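Local coordinates for protein 2,5-dihydroxypyridine 5,6-dioxygenase (Pseudomonas putida KT2440, PDB 7CUP) that cleaves the ring of 2,5-dihydroxypyridine between carbons 5 and 6 with molecular oxygen and iron, giving N-formylmaleamate in aerobic nicotinate degradation, at residues 86-91 / 109-114; 174-179 / 184-189; 10-15 / 188-193; 129-134 / 289-294. All blocks are in the same frame, centred on the assembly; numbering follows the deposited sequence.

Interaction 1: 86-91 / 109-114; sequences AAQRAL and QEQILK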
# COMPACT_ATOMS: atom_id res chain seq x y z
N ALA A 86 -29.87 1.20 -8.78
CA ALA A 86 -29.35 2.29 -7.94
C ALA A 86 -28.02 2.80 -8.54
O ALA A 86 -27.88 4.04 -8.78
CB ALA A 86 -29.24 1.82 -6.50
N ALA A 87 -27.09 1.88 -8.79
CA ALA A 87 -25.78 2.14 -9.44
C ALA A 87 -25.99 2.75 -10.82
O ALA A 87 -25.31 3.74 -11.18
CB ALA A 87 -24.99 0.86 -9.52
N GLN A 88 -26.93 2.21 -11.59
CA GLN A 88 -27.23 2.78 -12.92
C GLN A 88 -27.61 4.26 -12.72
O GLN A 88 -27.10 5.12 -13.50
CB GLN A 88 -28.29 1.94 -13.62
CG GLN A 88 -28.58 2.39 -15.03
CD GLN A 88 -29.77 1.66 -15.62
OE1 GLN A 88 -29.90 0.45 -15.48
NE2 GLN A 88 -30.64 2.42 -16.25
N ARG A 89 -28.49 4.57 -11.75
CA ARG A 89 -28.97 5.97 -11.54
C ARG A 89 -27.81 6.85 -11.04
O ARG A 89 -27.85 8.07 -11.23
CB ARG A 89 -30.13 6.03 -10.53
CG ARG A 89 -31.42 5.36 -10.98
CD ARG A 89 -32.18 6.33 -11.85
NE ARG A 89 -33.40 5.85 -12.47
CZ ARG A 89 -34.59 5.77 -11.88
NH1 ARG A 89 -34.73 6.02 -10.59
NH2 ARG A 89 -35.63 5.37 -12.57
N ALA A 90 -26.83 6.27 -10.35
CA ALA A 90 -25.67 7.03 -9.82
C ALA A 90 -24.82 7.51 -11.00
O ALA A 90 -24.27 8.63 -10.94
CB ALA A 90 -24.89 6.19 -8.83
N LEU A 91 -24.80 6.74 -12.07
CA LEU A 91 -24.08 7.11 -13.32
C LEU A 91 -24.94 8.05 -14.17
O LEU A 91 -24.39 9.01 -14.71
CB LEU A 91 -23.73 5.83 -14.07
CG LEU A 91 -22.81 4.88 -13.30
CD1 LEU A 91 -22.58 3.60 -14.08
CD2 LEU A 91 -21.47 5.52 -12.98
N GLN A 109 -26.54 0.06 -19.82
CA GLN A 109 -25.66 1.09 -20.42
C GLN A 109 -26.45 1.89 -21.46
O GLN A 109 -26.26 3.12 -21.53
CB GLN A 109 -24.40 0.48 -21.03
CG GLN A 109 -23.62 1.49 -21.85
CD GLN A 109 -22.22 1.10 -22.24
OE1 GLN A 109 -21.30 1.06 -21.41
NE2 GLN A 109 -22.02 0.90 -23.54
N GLU A 110 -27.26 1.21 -22.27
CA GLU A 110 -28.11 1.83 -23.31
C GLU A 110 -29.07 2.82 -22.64
O GLU A 110 -29.21 3.93 -23.15
CB GLU A 110 -28.87 0.74 -24.07
CG GLU A 110 -29.69 1.29 -25.20
CD GLU A 110 -28.88 1.74 -26.40
OE1 GLU A 110 -29.50 1.92 -27.47
OE2 GLU A 110 -27.63 1.88 -26.28
N GLN A 111 -29.66 2.44 -21.51
CA GLN A 111 -30.58 3.30 -20.72
C GLN A 111 -29.82 4.52 -20.18
O GLN A 111 -30.36 5.64 -20.27
CB GLN A 111 -31.24 2.47 -19.63
CG GLN A 111 -32.39 1.62 -20.17
CD GLN A 111 -32.74 0.53 -19.18
OE1 GLN A 111 -32.59 0.70 -17.98
NE2 GLN A 111 -33.19 -0.61 -19.69
N ILE A 112 -28.57 4.35 -19.71
CA ILE A 112 -27.73 5.51 -19.28
C ILE A 112 -27.60 6.49 -20.44
O ILE A 112 -27.88 7.67 -20.25
CB ILE A 112 -26.35 5.09 -18.71
CG1 ILE A 112 -26.50 4.15 -17.51
CG2 ILE A 112 -25.53 6.32 -18.37
CD1 ILE A 112 -25.22 3.52 -17.05
N LEU A 113 -27.16 6.04 -21.61
CA LEU A 113 -26.93 6.91 -22.80
C LEU A 113 -28.25 7.60 -23.26
O LEU A 113 -28.23 8.81 -23.62
CB LEU A 113 -26.35 6.02 -23.91
CG LEU A 113 -24.98 5.40 -23.61
CD1 LEU A 113 -24.53 4.51 -24.76
CD2 LEU A 113 -23.94 6.49 -23.37
N LYS A 114 -29.35 6.86 -23.22
CA LYS A 114 -30.72 7.34 -23.53
C LYS A 114 -31.08 8.51 -22.59
O LYS A 114 -31.81 9.38 -23.03
CB LYS A 114 -31.69 6.16 -23.39
CG LYS A 114 -33.03 6.32 -24.09
CD LYS A 114 -34.05 5.29 -23.66
CE LYS A 114 -35.43 5.57 -24.24
NZ LYS A 114 -36.47 5.49 -23.18
O HOH W 1 -32.22 -0.68 -15.86
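Two helices, 85-92 and 107-114, pack side by side in a largely apolar contact that carries one amide-amide hydrogen bond at its solvent-facing edge. The short segments approach to 9.9 Å between axes and cross at -33°, with the CA atoms of Q88 and I112 the nearest pair across the two segments. Q88 does double duty. Its CG lies against I112 CG1 at 3.7 Å, while the extended chain, with CG anti to the backbone N (chi1 -176°), carries the amide on to Q111. There Q88 NE2 donates to Q111 OE1 at 3.1 Å, the acceptor lying near the plane of the Q88 amide; the two side chains meet at about a right angle and their amide planes are turned 55° apart. A water lies within 2.6 Å of both Q88 OE1 and Q111 OE1. E92 OE2, in the same helix as Q88, also accepts from Q88 NE2, which helps to fix the rotation of the amide. Deeper in, I112 CD1 reaches L91 CD1 at 4.0 Å. With an alanine in place of Q88, Q111 and E92 would probably each lose a donor and a gap would open beside I112 CG1. I112 also packs on I119 of strand 118-121, and A90 meets A90 of a second subunit, so helix 107-114 rests on the parallel sheet while helix 85-92 faces a neighbouring subunit.

Interaction 2: 174-179 / 184-189; sequences AVTEYG and PGRWDH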
# COMPACT_ATOMS: atom_id res chain seq x y z
N ALA A 174 -24.75 2.75 -38.86
CA ALA A 174 -23.28 2.95 -38.82
C ALA A 174 -22.92 3.42 -37.40
O ALA A 174 -23.63 4.26 -36.86
CB ALA A 174 -22.90 3.99 -39.83
N VAL A 175 -21.88 2.85 -36.78
CA VAL A 175 -21.36 3.32 -35.47
C VAL A 175 -19.91 3.76 -35.68
O VAL A 175 -19.18 3.05 -36.39
CB VAL A 175 -21.51 2.24 -34.39
CG1 VAL A 175 -20.83 2.64 -33.09
CG2 VAL A 175 -22.97 1.94 -34.14
N THR A 176 -19.56 4.91 -35.12
CA THR A 176 -18.18 5.45 -35.12
C THR A 176 -17.57 5.41 -33.71
O THR A 176 -18.32 5.53 -32.72
CB THR A 176 -18.17 6.88 -35.66
OG1 THR A 176 -18.85 7.73 -34.74
CG2 THR A 176 -18.82 6.96 -37.03
N GLU A 177 -16.25 5.23 -33.64
CA GLU A 177 -15.43 5.48 -32.43
C GLU A 177 -14.29 6.38 -32.87
O GLU A 177 -13.52 5.89 -33.70
CB GLU A 177 -14.94 4.15 -31.84
CG GLU A 177 -16.02 3.13 -31.59
CD GLU A 177 -15.58 1.91 -30.81
OE1 GLU A 177 -14.49 1.97 -30.22
OE2 GLU A 177 -16.33 0.91 -30.76
N TYR A 178 -14.20 7.64 -32.39
CA TYR A 178 -13.12 8.63 -32.70
C TYR A 178 -12.43 9.13 -31.42
O TYR A 178 -11.57 10.04 -31.51
CB TYR A 178 -13.64 9.83 -33.52
CG TYR A 178 -14.90 10.52 -33.01
CD1 TYR A 178 -14.85 11.40 -31.94
CD2 TYR A 178 -16.13 10.34 -33.63
CE1 TYR A 178 -15.99 12.04 -31.46
CE2 TYR A 178 -17.27 10.98 -33.16
CZ TYR A 178 -17.21 11.84 -32.07
OH TYR A 178 -18.32 12.51 -31.61
N GLY A 179 -12.75 8.56 -30.25
CA GLY A 179 -11.87 8.66 -29.06
C GLY A 179 -12.39 9.59 -27.97
O GLY A 179 -11.68 9.74 -26.96
N PRO A 184 -24.33 14.41 -26.40
CA PRO A 184 -25.16 13.80 -25.38
C PRO A 184 -25.56 12.38 -25.83
O PRO A 184 -25.73 12.16 -27.02
CB PRO A 184 -26.36 14.76 -25.22
CG PRO A 184 -26.06 15.97 -26.12
CD PRO A 184 -24.97 15.55 -27.09
N GLY A 185 -25.61 11.43 -24.89
CA GLY A 185 -25.96 10.04 -25.18
C GLY A 185 -24.86 9.33 -25.96
O GLY A 185 -25.11 8.20 -26.38
N ARG A 186 -23.68 9.92 -26.13
CA ARG A 186 -22.62 9.28 -26.97
C ARG A 186 -21.75 8.37 -26.10
O ARG A 186 -21.35 8.79 -24.99
CB ARG A 186 -21.70 10.28 -27.67
CG ARG A 186 -20.69 9.61 -28.58
CD ARG A 186 -19.69 10.54 -29.29
NE ARG A 186 -18.78 9.73 -30.09
CZ ARG A 186 -19.14 9.08 -31.20
NH1 ARG A 186 -20.38 9.19 -31.66
NH2 ARG A 186 -18.27 8.33 -31.84
N TRP A 187 -21.44 7.19 -26.63
CA TRP A 187 -20.41 6.28 -26.08
C TRP A 187 -19.21 6.35 -27.03
O TRP A 187 -19.41 6.36 -28.28
CB TRP A 187 -20.94 4.84 -25.90
CG TRP A 187 -19.92 3.92 -25.30
CD1 TRP A 187 -19.79 3.57 -23.99
CD2 TRP A 187 -18.88 3.21 -26.00
NE1 TRP A 187 -18.73 2.70 -23.83
CE2 TRP A 187 -18.16 2.47 -25.05
CE3 TRP A 187 -18.53 3.10 -27.35
CZ2 TRP A 187 -17.10 1.64 -25.40
CZ3 TRP A 187 -17.46 2.30 -27.69
CH2 TRP A 187 -16.75 1.58 -26.72
N ASP A 188 -18.02 6.46 -26.48
CA ASP A 188 -16.77 6.34 -27.28
C ASP A 188 -15.65 5.81 -26.38
O ASP A 188 -15.88 5.62 -25.17
CB ASP A 188 -16.42 7.65 -27.98
CG ASP A 188 -15.71 7.48 -29.32
OD1 ASP A 188 -14.86 6.56 -29.43
OD2 ASP A 188 -15.97 8.32 -30.24
N HIS A 189 -14.52 5.49 -27.00
CA HIS A 189 -13.42 4.73 -26.36
C HIS A 189 -12.13 5.46 -26.68
O HIS A 189 -11.82 5.57 -27.87
CB HIS A 189 -13.39 3.32 -26.93
CG HIS A 189 -12.42 2.40 -26.28
ND1 HIS A 189 -12.23 1.11 -26.73
CD2 HIS A 189 -11.55 2.58 -25.26
CE1 HIS A 189 -11.32 0.53 -25.97
NE2 HIS A 189 -10.89 1.40 -25.08
O HOH W 2 -21.37 6.33 -33.22
O HOH W 3 -19.63 5.04 -30.55
O HOH W 4 -13.79 -0.08 -28.60
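Strand 187-189, outermost in the five-stranded parallel sheet, meets strand 175-177, outermost in the antiparallel sheet whose strands carry the iron ligands H265, S302 and D320; the fourth, H318, precedes strand 319-323. The junction is built round a buried carboxylate, not a ladder of backbone bonds: the two strands run 42° apart. D188 receives the backbone N-H groups where the chain leaves strand 175-177. Y178 N donates to the syn lone pair of D188 OD2 at 2.9 Å, and G179 N reaches D188 OD1 at 3.0 Å from above the carboxylate plane; H189 N takes the anti lone pair of D188 OD1. With CG anti to the backbone N (chi1 -176°) and the chain extended to NE, R186 grips the acid side-on in a salt bridge, NE on the anti side of D188 OD2 and NH2 from above the carboxylate plane. Three donors converge on that oxygen, which probably favours the charged carboxylate. R186 NH2 also donates to T176 OG1 at 3.0 Å. The Y178 ring lies almost parallel to the R186 guanidinium, 7° between planes, with Y178 CE2 over one guanidinium face toward its rim; the Y178 hydroxyl is bonded to D182. The side chain of E177 lies about 8 Å from the bound iron. One water bridges E177 OE1 and H189 ND1, and E177 OE2 meets the edge of the W187 ring at CZ3, 3.6 Å away.

Interaction 3: 10-15 / 188-193; sequences QMFEHV and DHWPSG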
# COMPACT_ATOMS: atom_id res chain seq x y z
N GLN A 10 -2.71 15.66 -17.48
CA GLN A 10 -2.82 16.62 -18.64
C GLN A 10 -3.53 15.95 -19.82
O GLN A 10 -4.33 16.65 -20.49
CB GLN A 10 -1.48 17.13 -19.17
CG GLN A 10 -0.99 18.34 -18.41
CD GLN A 10 0.45 18.61 -18.74
OE1 GLN A 10 0.86 18.44 -19.89
NE2 GLN A 10 1.21 19.02 -17.73
N MET A 11 -3.24 14.68 -20.07
CA MET A 11 -3.92 13.94 -21.16
C MET A 11 -5.42 13.91 -20.84
O MET A 11 -6.22 14.14 -21.78
CB MET A 11 -3.39 12.51 -21.32
CG MET A 11 -2.01 12.45 -22.00
SD MET A 11 -1.06 10.98 -21.58
CE MET A 11 -2.20 9.70 -22.08
N PHE A 12 -5.80 13.61 -19.60
CA PHE A 12 -7.24 13.50 -19.24
C PHE A 12 -7.89 14.89 -19.32
O PHE A 12 -9.06 15.00 -19.75
CB PHE A 12 -7.47 12.84 -17.88
CG PHE A 12 -7.73 11.35 -17.98
CD1 PHE A 12 -6.69 10.44 -18.04
CD2 PHE A 12 -9.03 10.87 -18.06
CE1 PHE A 12 -6.94 9.08 -18.14
CE2 PHE A 12 -9.28 9.51 -18.17
CZ PHE A 12 -8.23 8.61 -18.19
N GLU A 13 -7.17 15.96 -18.98
CA GLU A 13 -7.71 17.33 -19.20
C GLU A 13 -8.02 17.52 -20.69
O GLU A 13 -9.11 18.03 -20.99
CB GLU A 13 -6.77 18.43 -18.73
CG GLU A 13 -6.62 18.41 -17.23
CD GLU A 13 -5.56 19.37 -16.73
OE1 GLU A 13 -5.78 20.59 -16.90
OE2 GLU A 13 -4.55 18.89 -16.13
N HIS A 14 -7.09 17.16 -21.58
CA HIS A 14 -7.26 17.30 -23.05
C HIS A 14 -8.51 16.54 -23.52
O HIS A 14 -9.40 17.16 -24.16
CB HIS A 14 -6.00 16.87 -23.79
CG HIS A 14 -6.20 16.73 -25.26
ND1 HIS A 14 -6.11 17.81 -26.11
CD2 HIS A 14 -6.43 15.66 -26.04
CE1 HIS A 14 -6.32 17.42 -27.35
NE2 HIS A 14 -6.51 16.10 -27.34
N VAL A 15 -8.64 15.27 -23.15
CA VAL A 15 -9.74 14.40 -23.64
C VAL A 15 -11.07 14.82 -22.99
O VAL A 15 -12.07 14.78 -23.69
CB VAL A 15 -9.39 12.91 -23.44
CG1 VAL A 15 -10.52 11.99 -23.88
CG2 VAL A 15 -8.09 12.58 -24.20
N ASP A 188 -18.02 6.46 -26.48
CA ASP A 188 -16.77 6.34 -27.28
C ASP A 188 -15.65 5.81 -26.38
O ASP A 188 -15.88 5.62 -25.17
CB ASP A 188 -16.42 7.65 -27.98
CG ASP A 188 -15.71 7.48 -29.32
OD1 ASP A 188 -14.86 6.56 -29.43
OD2 ASP A 188 -15.97 8.32 -30.24
N HIS A 189 -14.52 5.49 -27.00
CA HIS A 189 -13.42 4.73 -26.36
C HIS A 189 -12.13 5.46 -26.68
O HIS A 189 -11.82 5.57 -27.87
CB HIS A 189 -13.39 3.32 -26.93
CG HIS A 189 -12.42 2.40 -26.28
ND1 HIS A 189 -12.23 1.11 -26.73
CD2 HIS A 189 -11.55 2.58 -25.26
CE1 HIS A 189 -11.32 0.53 -25.97
NE2 HIS A 189 -10.89 1.40 -25.08
N TRP A 190 -11.47 6.01 -25.67
CA TRP A 190 -10.08 6.47 -25.81
C TRP A 190 -9.15 5.29 -25.52
O TRP A 190 -9.13 4.84 -24.37
CB TRP A 190 -9.89 7.62 -24.86
CG TRP A 190 -8.48 8.07 -24.74
CD1 TRP A 190 -7.42 7.88 -25.58
CD2 TRP A 190 -7.98 8.82 -23.64
NE1 TRP A 190 -6.30 8.48 -25.07
CE2 TRP A 190 -6.62 9.06 -23.88
CE3 TRP A 190 -8.58 9.26 -22.45
CZ2 TRP A 190 -5.84 9.79 -22.99
CZ3 TRP A 190 -7.80 9.98 -21.58
CH2 TRP A 190 -6.46 10.25 -21.86
N PRO A 191 -8.40 4.70 -26.50
CA PRO A 191 -8.28 5.17 -27.88
C PRO A 191 -9.08 4.39 -28.93
O PRO A 191 -9.49 3.26 -28.65
CB PRO A 191 -6.82 4.83 -28.15
CG PRO A 191 -6.66 3.47 -27.49
CD PRO A 191 -7.61 3.48 -26.32
N SER A 192 -9.28 4.98 -30.12
CA SER A 192 -10.00 4.33 -31.24
C SER A 192 -9.70 5.09 -32.53
O SER A 192 -8.52 5.44 -32.74
CB SER A 192 -11.48 4.18 -30.94
OG SER A 192 -12.12 5.44 -30.68
N GLY A 193 -10.70 5.31 -33.40
CA GLY A 193 -10.46 5.83 -34.76
C GLY A 193 -10.88 4.83 -35.82
O GLY A 193 -10.04 4.49 -36.65
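W190 follows H189 of strand 187-189, an outermost strand of the five-stranded parallel sheet, and packs against helix 5-18, a contact between that helix and the end strand of the sheet made by aromatic and aliphatic groups. Its CB points toward the helix, and with CG anti to the backbone N (chi1 171°) the indole is carried on in that direction, six-membered ring foremost. At the ring fusion, CD2 and CE2 lie beneath V15 CG2, and CE3 meets V15 CG1 at 3.6 Å. The valine methyl CG2 sits over the face of the six-membered ring, 3.5 Å from its centroid and 3° off the normal, a nearly vertical CH-pi contact. On the pyrrole side, the indole NE1 donates to the carbonyl of L129, in the last turn of helix 126-131, so the buried N-H is satisfied while the benzo portion is given over to packing. CZ2, next round the rim, meets the methyl CE of M11 at 3.8 Å; the methionine chain bends at chi3 to bring that methyl there, and M11 CB also approaches CH2. Farthest from the backbone, the CH2-CZ3 edge is directed at the face of the F12 ring in an edge-to-face pair, the ring centroids 4.7 Å apart and the planes inclined at 59°. Around the cluster, P134 touches both V15 and W190, while T39 and A46 of helix 37-49 pack on F12. The leading atom of the indole is W190 CZ3, 3.5 Å above the plane of the F12 ring and over its centre.

Interaction 4: 129-134 / 289-294; sequences LARMLP and CMDARA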
# COMPACT_ATOMS: atom_id res chain seq x y z
N LEU A 129 -2.65 5.14 -24.33
CA LEU A 129 -3.52 6.34 -24.29
C LEU A 129 -2.76 7.54 -24.87
O LEU A 129 -3.41 8.36 -25.56
CB LEU A 129 -3.99 6.62 -22.86
CG LEU A 129 -4.96 5.63 -22.22
CD1 LEU A 129 -5.40 6.17 -20.88
CD2 LEU A 129 -6.16 5.35 -23.10
N ALA A 130 -1.45 7.67 -24.61
CA ALA A 130 -0.63 8.82 -25.09
C ALA A 130 -0.38 8.69 -26.59
O ALA A 130 -0.50 9.70 -27.30
CB ALA A 130 0.68 8.95 -24.34
N ARG A 131 -0.09 7.48 -27.06
CA ARG A 131 0.28 7.26 -28.48
C ARG A 131 -0.94 7.51 -29.38
O ARG A 131 -0.71 7.95 -30.50
CB ARG A 131 0.83 5.84 -28.66
CG ARG A 131 1.27 5.52 -30.09
CD ARG A 131 2.13 4.26 -30.16
NE ARG A 131 1.64 3.09 -29.42
CZ ARG A 131 0.73 2.24 -29.87
NH1 ARG A 131 0.12 2.46 -31.02
NH2 ARG A 131 0.39 1.21 -29.13
N MET A 132 -2.17 7.18 -28.95
CA MET A 132 -3.40 7.47 -29.73
C MET A 132 -4.26 8.53 -29.00
O MET A 132 -5.47 8.41 -28.99
CB MET A 132 -4.17 6.17 -30.01
CG MET A 132 -3.38 5.27 -30.90
SD MET A 132 -4.11 3.68 -31.16
CE MET A 132 -3.53 2.78 -29.71
N LEU A 133 -3.63 9.54 -28.43
CA LEU A 133 -4.36 10.68 -27.79
C LEU A 133 -5.30 11.29 -28.83
O LEU A 133 -4.88 11.63 -29.93
CB LEU A 133 -3.34 11.72 -27.33
CG LEU A 133 -3.93 12.86 -26.53
CD1 LEU A 133 -4.38 12.38 -25.16
CD2 LEU A 133 -2.90 13.97 -26.41
N PRO A 134 -6.61 11.37 -28.53
CA PRO A 134 -7.59 11.78 -29.54
C PRO A 134 -7.43 13.23 -30.06
O PRO A 134 -6.95 14.10 -29.33
CB PRO A 134 -8.94 11.57 -28.84
CG PRO A 134 -8.65 10.58 -27.75
CD PRO A 134 -7.24 10.88 -27.30
N CYS A 289 -5.92 -4.55 -26.85
CA CYS A 289 -5.26 -4.36 -28.17
C CYS A 289 -6.23 -3.60 -29.10
O CYS A 289 -6.74 -4.15 -30.13
CB CYS A 289 -4.75 -5.66 -28.79
SG CYS A 289 -3.59 -5.34 -30.15
N MET A 290 -6.41 -2.33 -28.79
CA MET A 290 -7.09 -1.37 -29.69
C MET A 290 -6.26 -1.12 -30.95
O MET A 290 -6.88 -0.82 -31.97
CB MET A 290 -7.40 -0.06 -28.97
CG MET A 290 -8.50 -0.21 -27.95
SD MET A 290 -10.01 -1.00 -28.62
CE MET A 290 -10.50 0.21 -29.84
N ASP A 291 -4.94 -1.31 -30.90
CA ASP A 291 -4.06 -1.19 -32.10
C ASP A 291 -4.57 -2.13 -33.20
O ASP A 291 -4.63 -1.70 -34.36
CB ASP A 291 -2.62 -1.50 -31.73
CG ASP A 291 -1.87 -0.32 -31.16
OD1 ASP A 291 -1.39 0.52 -31.96
OD2 ASP A 291 -1.76 -0.24 -29.92
N ALA A 292 -4.88 -3.39 -32.85
CA ALA A 292 -5.32 -4.44 -33.78
C ALA A 292 -6.69 -4.05 -34.33
O ALA A 292 -6.92 -4.29 -35.51
CB ALA A 292 -5.36 -5.78 -33.07
N ARG A 293 -7.58 -3.48 -33.50
CA ARG A 293 -8.94 -3.14 -33.99
C ARG A 293 -8.87 -1.92 -34.93
O ARG A 293 -9.71 -1.84 -35.84
CB ARG A 293 -9.92 -2.87 -32.85
CG ARG A 293 -10.20 -4.08 -31.97
CD ARG A 293 -11.21 -3.78 -30.90
NE ARG A 293 -11.54 -5.02 -30.22
CZ ARG A 293 -10.79 -5.60 -29.28
NH1 ARG A 293 -9.66 -5.03 -28.88
NH2 ARG A 293 -11.19 -6.74 -28.73
N ALA A 294 -8.00 -0.96 -34.66
CA ALA A 294 -8.12 0.41 -35.21
C ALA A 294 -7.15 0.68 -36.36
O ALA A 294 -7.35 1.71 -37.00
CB ALA A 294 -8.00 1.47 -34.14
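R131 and D291 form a buried end-on salt bridge, each terminal nitrogen of the guanidinium taking its own carboxylate oxygen. R131 NH1 donates to D291 OD1 at 2.6 Å along the syn lone pair, and R131 NH2 to D291 OD2 at 2.7 Å, also from the syn side but 22° out of the carboxylate plane. Both bonds are close to straight, and the flat groups are nearly coplanar, 26° apart, their side chains arriving from opposite directions. R131 leaves the last turn of helix 126-131 with CG anti to the backbone N (chi1 -179°), then bends at chi3 to present this edge. Each partner has a second bond: R131 NH1 to the carbonyl of R273 and D291 OD1 from Q275 N, so the loop holding those residues is tied to the pair. Beside the bridge, the methyl CE of M132 packs against the carboxylate, 3.5 Å from D291 OD2. D291 itself stands in the first turn of helix 290-294, where C289 is the N-cap and its SG accepts a weak bond from A292 N. A methionine at R131 would probably leave the D291 carboxylate buried without its countercharge and the R273 carbonyl without this donor. The two charges probably offset each other largely in the interior, and the salt bridge, and perhaps to a lesser degree the N-terminal turn of helix 290-294, probably favours the ionised form of D291.

How the interactions relate
Interactions 2, 3 and 4 form a group with centres 10 to 15 Å apart, whereas interaction 1 lies 16 Å from interaction 2 and farther from the others. Strand 187-189 is shared by interactions 2 and 3 through D188 and H189, and L113 of interaction 1 packs on its W187. H14 NE2 and W190 NE1 bond to the carbonyls of P134 and L129, joining interactions 3 and 4. Along the chain, interaction 1 is nested within the loop closed by interaction 3, interaction 2 within that of interaction 4, and interactions 3 and 4 cross. Interactions 3 and 4, each joining parts over 150 residues apart, and the local interaction 2 tie the parallel sheet to the iron-bearing antiparallel sheet.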